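Local coordinates for peptidase S9 prolyl oligopeptidase catalytic domain-containing protein (Pyrococcus horikoshii, PDB 4HXF) that probably acts as a serine peptidase of the prolyl oligopeptidase family, an acylaminoacyl peptidase that assembles into a self-compartmentalizing hexamer, at residues V284-W289 and R294-G299. Numbering follows the deposited sequence.
Sequences VNLYLW and REIAKG
Asn-285 begins the contact with its side-chain amide, which lies against Lys-298. Asn-285 OD1 accepts a hydrogen bond from Gly-299 N at 3.0 Å, with the donor above the carbonyl plane. Asn-285 ND2 sits 3.7 Å from Lys-298 CG and donates to Glu-280. Without the amide, as with an alanine in its place, Gly-299 N is likely to lose its acceptor and Glu-280 one of its donors. At Leu-286 the pairing slips by one residue. Ile-296 N and Ala-297 N both bond to Leu-286 O, at 2.9 and 3.0 Å, from the same face of its plane. This double grip on one carbonyl is the signature of a classic beta bulge. Leu-286 N returns a bond to Ala-297 O. Leu-286 CG touches Ile-296 CB, and Leu-286 CB touches Ala-297 CB at 4.1 Å.

Tyr-287 faces Glu-295 in a non-hydrogen-bonded pair. With CG anti to the carbonyl carbon (chi1 -63°), the ring runs back toward Lys-298, and Tyr-287 CD2 comes 3.7 Å from Glu-295 CA. One water, in the ring plane, links Tyr-287 OH to Lys-298 NZ; the hydroxyl also bonds to Glu-280. Leu-288 and Arg-294 close the pairing with two nearly straight backbone bonds. Leu-288 CB packs 4.1 Å from Ile-296 CD1, while the Arg-294 side chain leads away to a salt bridge with Asp-290.

Strands 283-289 and 293-295 form the outer hairpin of a four-stranded antiparallel propeller blade, and the chain turns a corner at Ile-296. Strand 273-280 flanks 284-289 on its other side. Leu-286 and Ala-297 pack on Ile-303 and Tyr-314, from strands 302-308 and 312-317 of the next blade.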
ATOM      1  N   VAL A 284       9.412 -10.275  50.062  1.00 14.78           N
ATOM      2  CA  VAL A 284      10.056  -8.991  49.808  1.00 14.75           C
ATOM      3  C   VAL A 284       9.193  -7.987  50.606  1.00 16.40           C
ATOM      4  O   VAL A 284       8.038  -7.755  50.240  1.00 16.68           O
ATOM      5  CB  VAL A 284      10.238  -8.626  48.358  1.00 14.42           C
ATOM      6  CG1 VAL A 284      10.721  -7.208  48.166  1.00 15.20           C
ATOM      7  CG2 VAL A 284      11.132  -9.658  47.671  1.00 15.38           C
ATOM      8  N   ASN A 285       9.761  -7.422  51.650  1.00 15.72           N
ATOM      9  CA  ASN A 285       9.025  -6.673  52.670  1.00 15.84           C
ATOM     10  C   ASN A 285       9.392  -5.198  52.636  1.00 16.85           C
ATOM     11  O   ASN A 285      10.559  -4.890  52.371  1.00 15.37           O
ATOM     12  CB  ASN A 285       9.300  -7.222  54.077  1.00 16.89           C
ATOM     13  CG  ASN A 285       8.748  -8.629  54.298  1.00 17.74           C
ATOM     14  OD1 ASN A 285       7.619  -8.937  53.855  1.00 15.14           O
ATOM     15  ND2 ASN A 285       9.584  -9.491  54.915  1.00 16.95           N
ATOM     16  N   LEU A 286       8.442  -4.315  52.876  1.00 16.91           N
ATOM     17  CA  LEU A 286       8.566  -2.824  52.867  1.00 16.74           C
ATOM     18  C   LEU A 286       8.747  -2.220  54.252  1.00 17.05           C
ATOM     19  O   LEU A 286       8.048  -2.541  55.230  1.00 17.93           O
ATOM     20  CB  LEU A 286       7.295  -2.185  52.214  1.00 17.14           C
ATOM     21  CG  LEU A 286       7.288  -0.642  52.068  1.00 18.48           C
ATOM     22  CD1 LEU A 286       8.450  -0.173  51.122  1.00 19.06           C
ATOM     23  CD2 LEU A 286       5.953  -0.237  51.429  1.00 20.02           C
ATOM     24  N   TYR A 287       9.773  -1.369  54.316  1.00 17.70           N
ATOM     25  CA  TYR A 287      10.178  -0.634  55.494  1.00 17.31           C
ATOM     26  C   TYR A 287      10.355   0.840  55.145  1.00 16.80           C
ATOM     27  O   TYR A 287      10.443   1.216  53.996  1.00 18.05           O
ATOM     28  CB  TYR A 287      11.555  -1.171  55.979  1.00 18.92           C
ATOM     29  CG  TYR A 287      11.522  -2.612  56.412  1.00 17.70           C
ATOM     30  CD1 TYR A 287      11.719  -3.610  55.517  1.00 17.14           C
ATOM     31  CD2 TYR A 287      11.184  -2.988  57.694  1.00 18.53           C
ATOM     32  CE1 TYR A 287      11.658  -4.934  55.916  1.00 18.78           C
ATOM     33  CE2 TYR A 287      11.056  -4.331  58.100  1.00 18.25           C
ATOM     34  CZ  TYR A 287      11.348  -5.305  57.172  1.00 19.77           C
ATOM     35  OH  TYR A 287      11.268  -6.604  57.583  1.00 19.42           O
ATOM     36  N   LEU A 288      10.452   1.622  56.225  1.00 20.26           N
ATOM     37  CA  LEU A 288      10.804   3.030  56.213  1.00 23.76           C
ATOM     38  C   LEU A 288      12.016   3.227  57.147  1.00 21.40           C
ATOM     39  O   LEU A 288      12.101   2.593  58.179  1.00 23.92           O
ATOM     40  CB  LEU A 288       9.587   3.863  56.780  1.00 30.77           C
ATOM     41  CG  LEU A 288       9.881   5.153  57.592  1.00 33.26           C
ATOM     42  CD1 LEU A 288      10.226   6.188  56.530  1.00 36.24           C
ATOM     43  CD2 LEU A 288       8.772   5.668  58.452  1.00 41.86           C
ATOM     44  N   TRP A 289      12.911   4.133  56.780  1.00 21.92           N
ATOM     45  CA  TRP A 289      13.926   4.648  57.722  1.00 22.04           C
ATOM     46  C   TRP A 289      13.700   6.087  57.884  1.00 23.62           C
ATOM     47  O   TRP A 289      13.682   6.844  56.964  1.00 23.08           O
ATOM     48  CB  TRP A 289      15.349   4.300  57.255  1.00 24.81           C
ATOM     49  CG  TRP A 289      16.405   4.828  58.174  1.00 26.40           C
ATOM     50  CD1 TRP A 289      17.064   4.154  59.177  1.00 29.54           C
ATOM     51  CD2 TRP A 289      17.049   6.095  58.076  1.00 30.47           C
ATOM     52  NE1 TRP A 289      18.047   4.939  59.717  1.00 30.49           N
ATOM     53  CE2 TRP A 289      18.058   6.122  59.127  1.00 33.17           C
ATOM     54  CE3 TRP A 289      16.864   7.201  57.296  1.00 33.38           C
ATOM     55  CZ2 TRP A 289      18.842   7.242  59.361  1.00 40.98           C
ATOM     56  CZ3 TRP A 289      17.652   8.322  57.529  1.00 43.29           C
ATOM     57  CH2 TRP A 289      18.616   8.337  58.539  1.00 40.91           C
ATOM     58  N   ARG A 294      11.592   1.125  60.452  1.00 26.46           N
ATOM     59  CA  ARG A 294      10.218   0.825  60.854  1.00 27.63           C
ATOM     60  C   ARG A 294       9.547  -0.116  59.825  1.00 24.43           C
ATOM     61  O   ARG A 294       9.647   0.115  58.675  1.00 20.47           O
ATOM     62  CB  ARG A 294       9.449   2.105  60.965  1.00 29.92           C
ATOM     63  CG  ARG A 294      10.247   3.047  61.914  1.00 36.87           C
ATOM     64  CD  ARG A 294       9.437   4.056  62.654  1.00 45.68           C
ATOM     65  NE  ARG A 294      10.313   5.026  63.346  1.00 51.72           N
ATOM     66  CZ  ARG A 294      10.760   4.933  64.613  1.00 56.63           C
ATOM     67  NH1 ARG A 294      10.467   3.892  65.397  1.00 53.23           N
ATOM     68  NH2 ARG A 294      11.545   5.884  65.092  1.00 47.90           N
ATOM     69  N   GLU A 295       8.855  -1.136  60.324  1.00 26.45           N
ATOM     70  CA  GLU A 295       8.095  -2.035  59.470  1.00 25.76           C
ATOM     71  C   GLU A 295       6.874  -1.358  58.887  1.00 26.15           C
ATOM     72  O   GLU A 295       6.155  -0.668  59.601  1.00 22.26           O
ATOM     73  CB  GLU A 295       7.662  -3.249  60.270  1.00 28.63           C
ATOM     74  CG  GLU A 295       6.974  -4.368  59.523  1.00 28.72           C
ATOM     75  CD  GLU A 295       6.442  -5.429  60.489  1.00 34.62           C
ATOM     76  OE1 GLU A 295       5.278  -5.797  60.342  1.00 31.54           O
ATOM     77  OE2 GLU A 295       7.212  -5.866  61.350  1.00 33.62           O
ATOM     78  N   ILE A 296       6.661  -1.519  57.567  1.00 20.72           N
ATOM     79  CA  ILE A 296       5.451  -1.029  56.918  0.50 23.15           C
ATOM     80  C   ILE A 296       4.564  -2.166  56.390  1.00 22.18           C
ATOM     81  O   ILE A 296       3.420  -2.277  56.790  1.00 21.96           O
ATOM     82  CB  ILE A 296       5.692  -0.054  55.760  0.50 21.81           C
ATOM     83  CG1 ILE A 296       6.624   1.072  56.154  0.50 22.92           C
ATOM     84  CG2 ILE A 296       4.370   0.544  55.391  0.50 21.37           C
ATOM     85  CD1 ILE A 296       5.958   1.989  57.170  0.50 22.84           C
ATOM     86  N   ALA A 297       5.078  -3.069  55.555  1.00 19.32           N
ATOM     87  CA  ALA A 297       4.295  -4.148  54.973  1.00 18.82           C
ATOM     88  C   ALA A 297       5.190  -5.361  54.952  1.00 17.54           C
ATOM     89  O   ALA A 297       5.988  -5.557  53.986  1.00 18.14           O
ATOM     90  CB  ALA A 297       3.740  -3.771  53.563  1.00 18.40           C
ATOM     91  N   LYS A 298       4.997  -6.188  55.963  1.00 19.06           N
ATOM     92  CA  LYS A 298       5.804  -7.418  56.096  1.00 19.45           C
ATOM     93  C   LYS A 298       4.829  -8.551  56.125  1.00 21.65           C
ATOM     94  O   LYS A 298       3.832  -8.505  56.897  1.00 21.78           O
ATOM     95  CB  LYS A 298       6.625  -7.326  57.392  1.00 21.99           C
ATOM     96  CG  LYS A 298       7.349  -8.622  57.750  1.00 24.08           C
ATOM     97  CD  LYS A 298       8.298  -8.519  58.936  1.00 31.49           C
ATOM     98  CE  LYS A 298       8.896  -9.902  59.263  1.00 36.25           C
ATOM     99  NZ  LYS A 298       9.422  -9.852  60.682  1.00 40.37           N
ATOM    100  N   GLY A 299       5.044  -9.579  55.352  1.00 19.71           N
ATOM    101  CA  GLY A 299       4.150 -10.779  55.424  1.00 20.98           C
ATOM    102  C   GLY A 299       4.593 -11.768  54.378  1.00 19.59           C
ATOM    103  O   GLY A 299       5.713 -11.691  53.797  1.00 18.58           O
TER
HETATM  104  O   HOH W   1      10.872  -7.506  60.251  1.00 41.15           O